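Local coordinates for hypothetical protein SO2946 (Shewanella oneidensis, PDB 2A5Z) that is of unknown function but binds magnesium and has a jelly-roll fold with a carbohydrate-binding module, consistent with a role in carbohydrate recognition, at residues 53-58 with 103-108; 91-96 with 228-233. All coordinates share one frame; numbering follows the deposited sequence.

Overall arrangement
Interactions 1 and 2 are neighbours in the buried core, their centres about 10 Å apart. Each has one segment on the large antiparallel sheet, where strands 102-107 and 230-234 run side by side; Ala-105 N probably donates a hydrogen bond to Phe-230 O (2.8 Å). The partner segments, 53-58 and 91-96, pack against the side chains of these strands. Phe-103 CD2 meets Ile-93 CD1 at 3.6 Å, joining the two contacts into one apolar layer. Along the chain the order is 53-58, 91-96, 103-108, 228-233, so the pairings interleave. The two contacts join distant parts of the chain within the jelly-roll; interaction 1 also holds the magnesium ligand Asp-54.

Interaction 1: 53-58 with 103-108; sequences YDFMMH and FLAGML. With MG (magnesium ion), chain F.
Phe-55 joins the loop after strand 48-53 to Phe-103 and Ala-105 on strand 102-107, entirely by apolar contact. Its CE1 comes in at the edge of the Phe-103 ring, 3.9 Å from CE2 and beside CZ, with no face-to-face stack; its CZ lies 3.9 Å from Ala-105 CB, which sits near the plane of the Phe-55 ring. Alanine suits the place because its single methyl lets the edge of that ring come close to the strand. Phe-103, with CG anti to its own N (chi1 176°), extends toward the loop.

Aromatic packing continues within the loop. Tyr-53 CD2 lies 3.6 Å above the centre of the Phe-55 ring, and Phe-55 N sits over the Tyr-53 ring in turn. Tyr-53 OH accepts a bent hydrogen bond from Met-57 N (3.1 Å, 145°), tying the loop across its turn.

Asp-54 supplies two magnesium ligands, its backbone O and carboxylate OD1, each at 2.2 Å; a hard anionic oxygen suits magnesium. OD2 is held by Arg-259 and the backbone N of Ala-45, both of the second subunit. Among the other ligands are Phe-88 O, Gly-89 O and Asp-247 O, in a magnesium site beside the jelly-roll core and next to a subunit contact.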
ATOM      1  N   TYR C  53      -7.143  -7.398  -4.608  1.00 16.75           N
ATOM      2  CA  TYR C  53      -6.866  -6.195  -5.379  1.00 16.14           C
ATOM      3  C   TYR C  53      -7.808  -6.110  -6.584  1.00 15.66           C
ATOM      4  O   TYR C  53      -8.054  -7.107  -7.252  1.00 15.12           O
ATOM      5  CB  TYR C  53      -5.386  -6.104  -5.777  1.00 16.12           C
ATOM      6  CG  TYR C  53      -5.078  -4.836  -6.544  1.00 16.75           C
ATOM      7  CD1 TYR C  53      -5.372  -3.581  -5.995  1.00 16.13           C
ATOM      8  CD2 TYR C  53      -4.534  -4.890  -7.830  1.00 15.47           C
ATOM      9  CE1 TYR C  53      -5.122  -2.413  -6.703  1.00 16.88           C
ATOM     10  CE2 TYR C  53      -4.276  -3.726  -8.541  1.00 16.22           C
ATOM     11  CZ  TYR C  53      -4.574  -2.496  -7.964  1.00 15.87           C
ATOM     12  OH  TYR C  53      -4.336  -1.351  -8.664  1.00 17.65           O
ATOM     13  N   ASP C  54      -8.345  -4.913  -6.829  1.00 15.31           N
ATOM     14  CA  ASP C  54      -9.403  -4.699  -7.815  1.00 15.66           C
ATOM     15  C   ASP C  54      -8.928  -3.919  -9.050  1.00 15.48           C
ATOM     16  O   ASP C  54      -9.743  -3.477  -9.849  1.00 15.62           O
ATOM     17  CB  ASP C  54     -10.594  -3.970  -7.156  1.00 15.42           C
ATOM     18  CG  ASP C  54     -11.948  -4.363  -7.750  1.00 15.69           C
ATOM     19  OD1 ASP C  54     -11.997  -5.079  -8.766  1.00 15.73           O
ATOM     20  OD2 ASP C  54     -12.996  -3.963  -7.191  1.00 16.72           O
ATOM     21  N   PHE C  55      -7.620  -3.720  -9.179  1.00 15.84           N
ATOM     22  CA  PHE C  55      -7.013  -3.169 -10.404  1.00 15.82           C
ATOM     23  C   PHE C  55      -7.568  -1.821 -10.868  1.00 15.92           C
ATOM     24  O   PHE C  55      -7.843  -1.633 -12.047  1.00 16.30           O
ATOM     25  CB  PHE C  55      -7.028  -4.226 -11.527  1.00 15.74           C
ATOM     26  CG  PHE C  55      -6.170  -5.412 -11.221  1.00 15.56           C
ATOM     27  CD1 PHE C  55      -4.840  -5.446 -11.632  1.00 16.21           C
ATOM     28  CD2 PHE C  55      -6.676  -6.475 -10.472  1.00 15.14           C
ATOM     29  CE1 PHE C  55      -4.028  -6.538 -11.328  1.00 17.13           C
ATOM     30  CE2 PHE C  55      -5.880  -7.568 -10.155  1.00 15.33           C
ATOM     31  CZ  PHE C  55      -4.550  -7.605 -10.582  1.00 16.46           C
HETATM   32  N   MSE C  56      -7.700  -0.883  -9.932  1.00 16.03           N
HETATM   33  CA  MSE C  56      -8.155   0.473 -10.248  1.00 16.35           C
HETATM   34  C   MSE C  56      -7.025   1.505 -10.246  1.00 16.21           C
HETATM   35  O   MSE C  56      -7.204   2.608 -10.755  1.00 16.19           O
HETATM   36  CB  MSE C  56      -9.301   0.909  -9.307  1.00 15.89           C
HETATM   37  CG  MSE C  56      -8.852   1.463  -7.941  1.00 16.62           C
HETATM   38 SE   MSE C  56      -8.231   0.244  -6.758  1.00 13.32          SE
HETATM   39  CE  MSE C  56      -9.758  -0.338  -6.055  1.00 15.14           C
HETATM   40  N   MSE C  57      -5.872   1.143  -9.674  1.00 16.38           N
HETATM   41  CA  MSE C  57      -4.745   2.074  -9.534  1.00 16.67           C
HETATM   42  C   MSE C  57      -3.991   2.280 -10.851  1.00 17.63           C
HETATM   43  O   MSE C  57      -3.923   1.379 -11.697  1.00 17.91           O
HETATM   44  CB  MSE C  57      -3.747   1.612  -8.454  1.00 16.90           C
HETATM   45  CG  MSE C  57      -4.331   1.330  -7.062  1.00 16.10           C
HETATM   46 SE   MSE C  57      -3.070   0.753  -5.870  1.00 14.04          SE
HETATM   47  CE  MSE C  57      -1.963   2.158  -5.937  1.00 14.52           C
ATOM     48  N   HIS C  58      -3.450   3.486 -11.013  1.00 18.38           N
ATOM     49  CA  HIS C  58      -2.479   3.810 -12.061  1.00 19.42           C
ATOM     50  C   HIS C  58      -1.347   2.780 -11.937  1.00 20.11           C
ATOM     51  O   HIS C  58      -0.809   2.584 -10.842  1.00 19.77           O
ATOM     52  CB  HIS C  58      -1.985   5.242 -11.806  1.00 19.17           C
ATOM     53  CG  HIS C  58      -1.032   5.780 -12.830  1.00 19.57           C
ATOM     54  ND1 HIS C  58      -1.324   5.828 -14.178  1.00 19.57           N
ATOM     55  CD2 HIS C  58       0.185   6.360 -12.689  1.00 19.64           C
ATOM     56  CE1 HIS C  58      -0.316   6.391 -14.824  1.00 19.36           C
ATOM     57  NE2 HIS C  58       0.609   6.727 -13.943  1.00 19.25           N
ATOM     58  N   PHE C 103       2.642 -10.868 -17.092  1.00 17.12           N
ATOM     59  CA  PHE C 103       2.195 -10.154 -15.909  1.00 16.98           C
ATOM     60  C   PHE C 103       1.697 -11.161 -14.887  1.00 16.78           C
ATOM     61  O   PHE C 103       0.955 -12.091 -15.218  1.00 16.75           O
ATOM     62  CB  PHE C 103       1.117  -9.116 -16.228  1.00 16.84           C
ATOM     63  CG  PHE C 103       0.569  -8.430 -15.004  1.00 17.18           C
ATOM     64  CD1 PHE C 103       1.289  -7.418 -14.378  1.00 16.48           C
ATOM     65  CD2 PHE C 103      -0.659  -8.818 -14.464  1.00 17.45           C
ATOM     66  CE1 PHE C 103       0.784  -6.789 -13.229  1.00 17.24           C
ATOM     67  CE2 PHE C 103      -1.172  -8.196 -13.321  1.00 16.93           C
ATOM     68  CZ  PHE C 103      -0.452  -7.184 -12.706  1.00 16.34           C
ATOM     69  N   LEU C 104       2.115 -10.970 -13.645  1.00 16.72           N
ATOM     70  CA  LEU C 104       1.775 -11.895 -12.576  1.00 17.08           C
ATOM     71  C   LEU C 104       1.199 -11.133 -11.390  1.00 17.09           C
ATOM     72  O   LEU C 104       1.841 -10.226 -10.866  1.00 17.63           O
ATOM     73  CB  LEU C 104       3.024 -12.698 -12.159  1.00 17.20           C
ATOM     74  CG  LEU C 104       2.857 -13.956 -11.295  1.00 18.47           C
ATOM     75  CD1 LEU C 104       4.070 -14.898 -11.416  1.00 19.47           C
ATOM     76  CD2 LEU C 104       2.613 -13.582  -9.850  1.00 20.16           C
ATOM     77  N   ALA C 105      -0.017 -11.494 -10.981  1.00 16.57           N
ATOM     78  CA  ALA C 105      -0.577 -11.019  -9.724  1.00 16.07           C
ATOM     79  C   ALA C 105      -0.621 -12.192  -8.757  1.00 16.09           C
ATOM     80  O   ALA C 105      -1.413 -13.125  -8.925  1.00 16.40           O
ATOM     81  CB  ALA C 105      -1.984 -10.403  -9.936  1.00 15.66           C
ATOM     82  N   GLY C 106       0.257 -12.174  -7.760  1.00 16.19           N
ATOM     83  CA  GLY C 106       0.390 -13.327  -6.889  1.00 15.97           C
ATOM     84  C   GLY C 106       1.052 -13.085  -5.554  1.00 15.58           C
ATOM     85  O   GLY C 106       1.418 -11.950  -5.215  1.00 15.89           O
HETATM   86  N   MSE C 107       1.175 -14.173  -4.793  1.00 15.33           N
HETATM   87  CA  MSE C 107       1.837 -14.184  -3.477  1.00 14.04           C
HETATM   88  C   MSE C 107       2.826 -15.356  -3.387  1.00 15.13           C
HETATM   89  O   MSE C 107       2.788 -16.283  -4.213  1.00 15.07           O
HETATM   90  CB  MSE C 107       0.798 -14.238  -2.336  1.00 14.36           C
HETATM   91  CG  MSE C 107      -0.071 -12.950  -2.190  1.00 13.89           C
HETATM   92 SE   MSE C 107      -1.098 -12.855  -0.704  1.00  8.43          SE
HETATM   93  CE  MSE C 107       0.168 -12.475   0.515  1.00 14.06           C
ATOM     94  N   LEU C 108       3.713 -15.311  -2.394  1.00 15.18           N
ATOM     95  CA  LEU C 108       4.673 -16.392  -2.143  1.00 15.44           C
ATOM     96  C   LEU C 108       3.985 -17.632  -1.570  1.00 15.91           C
ATOM     97  O   LEU C 108       3.042 -17.520  -0.779  1.00 15.92           O
ATOM     98  CB  LEU C 108       5.773 -15.928  -1.174  1.00 15.25           C
ATOM     99  CG  LEU C 108       6.707 -14.818  -1.657  1.00 15.59           C
ATOM    100  CD1 LEU C 108       7.377 -14.100  -0.470  1.00 15.26           C
ATOM    101  CD2 LEU C 108       7.747 -15.335  -2.662  1.00 15.15           C
TER
HETATM  102 MG    MG F 701     -11.325  -4.629 -10.772  1.00 15.28          MG

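Interaction 2: 91-96 with 228-233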
ATOM      1  N   GLN C  91      -7.376  -4.388 -15.719  1.00 15.53           N
ATOM      2  CA  GLN C  91      -6.050  -4.253 -16.312  1.00 15.89           C
ATOM      3  C   GLN C  91      -5.926  -5.148 -17.550  1.00 16.45           C
ATOM      4  O   GLN C  91      -5.757  -6.367 -17.417  1.00 16.53           O
ATOM      5  CB  GLN C  91      -4.959  -4.605 -15.281  1.00 16.03           C
ATOM      6  CG  GLN C  91      -3.526  -4.558 -15.810  1.00 15.84           C
ATOM      7  CD  GLN C  91      -3.101  -3.175 -16.239  1.00 14.69           C
ATOM      8  OE1 GLN C  91      -3.202  -2.822 -17.414  1.00 17.44           O
ATOM      9  NE2 GLN C  91      -2.638  -2.377 -15.294  1.00 12.61           N
ATOM     10  N   PRO C  92      -6.037  -4.547 -18.757  1.00 16.64           N
ATOM     11  CA  PRO C  92      -5.778  -5.278 -19.993  1.00 17.01           C
ATOM     12  C   PRO C  92      -4.278  -5.384 -20.229  1.00 17.36           C
ATOM     13  O   PRO C  92      -3.514  -4.486 -19.832  1.00 17.20           O
ATOM     14  CB  PRO C  92      -6.429  -4.403 -21.073  1.00 16.52           C
ATOM     15  CG  PRO C  92      -7.154  -3.314 -20.335  1.00 16.96           C
ATOM     16  CD  PRO C  92      -6.431  -3.162 -19.043  1.00 16.39           C
ATOM     17  N   ILE C  93      -3.862  -6.471 -20.873  1.00 17.58           N
ATOM     18  CA  ILE C  93      -2.442  -6.809 -20.984  1.00 17.93           C
ATOM     19  C   ILE C  93      -2.121  -7.211 -22.428  1.00 18.34           C
ATOM     20  O   ILE C  93      -2.861  -7.979 -23.047  1.00 18.40           O
ATOM     21  CB  ILE C  93      -2.057  -7.931 -19.953  1.00 18.17           C
ATOM     22  CG1 ILE C  93      -2.355  -7.465 -18.518  1.00 18.06           C
ATOM     23  CG2 ILE C  93      -0.588  -8.334 -20.073  1.00 17.37           C
ATOM     24  CD1 ILE C  93      -2.616  -8.595 -17.519  1.00 17.78           C
ATOM     25  N   VAL C  94      -1.033  -6.664 -22.970  1.00 18.65           N
ATOM     26  CA  VAL C  94      -0.646  -6.910 -24.362  1.00 19.00           C
ATOM     27  C   VAL C  94       0.830  -7.328 -24.449  1.00 19.36           C
ATOM     28  O   VAL C  94       1.681  -6.836 -23.696  1.00 19.20           O
ATOM     29  CB  VAL C  94      -0.986  -5.681 -25.269  1.00 19.12           C
ATOM     30  CG1 VAL C  94      -0.388  -5.806 -26.661  1.00 19.47           C
ATOM     31  CG2 VAL C  94      -2.489  -5.507 -25.384  1.00 18.34           C
ATOM     32  N   SER C  95       1.115  -8.268 -25.350  1.00 19.56           N
ATOM     33  CA  SER C  95       2.462  -8.785 -25.553  1.00 19.27           C
ATOM     34  C   SER C  95       3.433  -7.721 -26.076  1.00 19.53           C
ATOM     35  O   SER C  95       3.021  -6.686 -26.596  1.00 19.38           O
ATOM     36  CB  SER C  95       2.430  -9.965 -26.523  1.00 19.34           C
ATOM     37  OG  SER C  95       2.121  -9.543 -27.840  1.00 18.57           O
ATOM     38  N   SER C  96       4.725  -7.997 -25.923  1.00 19.90           N
ATOM     39  CA  SER C  96       5.782  -7.126 -26.421  1.00 20.20           C
ATOM     40  C   SER C  96       6.639  -7.885 -27.431  1.00 20.66           C
ATOM     41  O   SER C  96       6.268  -8.977 -27.892  1.00 20.76           O
ATOM     42  CB  SER C  96       6.647  -6.651 -25.257  1.00 20.16           C
ATOM     43  OG  SER C  96       7.297  -7.755 -24.655  1.00 19.70           O
ATOM     44  N   ILE C 228       2.039 -17.880  -6.383  1.00 17.93           N
ATOM     45  CA  ILE C 228       0.705 -18.456  -6.585  1.00 17.83           C
ATOM     46  C   ILE C 228      -0.328 -17.342  -6.827  1.00 18.06           C
ATOM     47  O   ILE C 228      -0.354 -16.348  -6.105  1.00 18.36           O
ATOM     48  CB  ILE C 228       0.300 -19.459  -5.431  1.00 18.10           C
ATOM     49  CG1 ILE C 228      -1.045 -20.146  -5.727  1.00 18.29           C
ATOM     50  CG2 ILE C 228       0.359 -18.799  -4.020  1.00 17.21           C
ATOM     51  CD1 ILE C 228      -1.249 -21.465  -4.972  1.00 17.33           C
ATOM     52  N   GLY C 229      -1.139 -17.491  -7.875  1.00 17.61           N
ATOM     53  CA  GLY C 229      -2.120 -16.473  -8.228  1.00 17.55           C
ATOM     54  C   GLY C 229      -2.520 -16.502  -9.694  1.00 17.50           C
ATOM     55  O   GLY C 229      -2.944 -17.535 -10.210  1.00 17.67           O
ATOM     56  N   PHE C 230      -2.372 -15.361 -10.361  1.00 17.29           N
ATOM     57  CA  PHE C 230      -2.716 -15.206 -11.774  1.00 16.86           C
ATOM     58  C   PHE C 230      -1.475 -14.803 -12.555  1.00 17.00           C
ATOM     59  O   PHE C 230      -0.759 -13.879 -12.158  1.00 16.82           O
ATOM     60  CB  PHE C 230      -3.809 -14.133 -11.928  1.00 16.80           C
ATOM     61  CG  PHE C 230      -4.004 -13.628 -13.345  1.00 16.71           C
ATOM     62  CD1 PHE C 230      -4.852 -14.289 -14.226  1.00 16.95           C
ATOM     63  CD2 PHE C 230      -3.353 -12.472 -13.785  1.00 17.85           C
ATOM     64  CE1 PHE C 230      -5.044 -13.814 -15.533  1.00 16.88           C
ATOM     65  CE2 PHE C 230      -3.546 -11.986 -15.100  1.00 18.36           C
ATOM     66  CZ  PHE C 230      -4.397 -12.664 -15.965  1.00 16.15           C
ATOM     67  N   LYS C 231      -1.219 -15.499 -13.659  1.00 16.50           N
ATOM     68  CA  LYS C 231      -0.134 -15.123 -14.549  1.00 16.41           C
ATOM     69  C   LYS C 231      -0.580 -15.278 -15.996  1.00 16.62           C
ATOM     70  O   LYS C 231      -1.086 -16.329 -16.379  1.00 16.88           O
ATOM     71  CB  LYS C 231       1.112 -15.979 -14.287  1.00 16.24           C
ATOM     72  CG  LYS C 231       2.355 -15.523 -15.051  1.00 16.68           C
ATOM     73  CD  LYS C 231       3.525 -16.461 -14.823  1.00 15.88           C
ATOM     74  CE  LYS C 231       4.730 -16.001 -15.611  1.00 16.67           C
ATOM     75  NZ  LYS C 231       5.786 -17.041 -15.717  1.00 17.19           N
ATOM     76  N   THR C 232      -0.385 -14.237 -16.794  1.00 16.89           N
ATOM     77  CA  THR C 232      -0.664 -14.319 -18.224  1.00 17.16           C
ATOM     78  C   THR C 232       0.603 -13.947 -18.979  1.00 17.74           C
ATOM     79  O   THR C 232       1.351 -13.067 -18.553  1.00 17.85           O
ATOM     80  CB  THR C 232      -1.897 -13.471 -18.635  1.00 17.00           C
ATOM     81  OG1 THR C 232      -2.388 -13.908 -19.906  1.00 15.98           O
ATOM     82  CG2 THR C 232      -1.579 -11.970 -18.676  1.00 16.79           C
ATOM     83  N   GLN C 233       0.837 -14.634 -20.092  1.00 18.07           N
ATOM     84  CA  GLN C 233       2.147 -14.658 -20.733  1.00 18.85           C
ATOM     85  C   GLN C 233       2.038 -14.837 -22.242  1.00 19.28           C
ATOM     86  O   GLN C 233       1.120 -15.505 -22.738  1.00 18.85           O
ATOM     87  CB  GLN C 233       2.957 -15.826 -20.172  1.00 19.27           C
ATOM     88  CG  GLN C 233       4.442 -15.821 -20.530  1.00 19.33           C
ATOM     89  CD  GLN C 233       5.220 -16.813 -19.704  1.00 20.49           C
ATOM     90  OE1 GLN C 233       4.737 -17.909 -19.431  1.00 23.16           O
ATOM     91  NE2 GLN C 233       6.418 -16.431 -19.283  1.00 20.26           N
TER
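Thr-232 OG1 is gripped by two groups, the hydroxyl of Thr-136 and the backbone N of Ile-244, while CG2 on the other branch of the same side chain turns to Ile-93. Threonine suits this place in the jelly-roll sandwich because its hydroxyl is satisfied in the core and its methyl adds to the apolar packing. OG1 lies anti to the backbone N (chi1 -161°), which leaves CG2 flanked by both backbone neighbours and pointing to strand 90-94.

The ends of Ile-93 and Thr-232 meet head-on. Ile-93 CA and Thr-232 CA, the nearest pair across the two segments, are 8.2 Å apart. That spacing leaves the side chains to make the contact, and no hydrogen bond crosses between the two segments. The long, branched isoleucine spans the distance: Ile-93 CD1 comes to 3.7 Å from Thr-232 CG2, and Ile-93 CG2 adds a second touch to the same methyl at 4.0 Å. Ile-76 and Leu-78 also pack on Ile-93.

Gly-229 marks the corner where the chain passes from one strand to the next. Its phi of 156° would press a CB against the carbonyl O of Ile-228, which accounts for glycine here. Just beyond the corner, Phe-230 packs against Ile-246 and Ile-249 of strand 245-254. Thr-232 N lies 4.2 Å above the plane of the Phe-230 ring, displaced toward its rim, while Ile-93 CD1 approaches the edge of that ring, 4.3 Å from CE2.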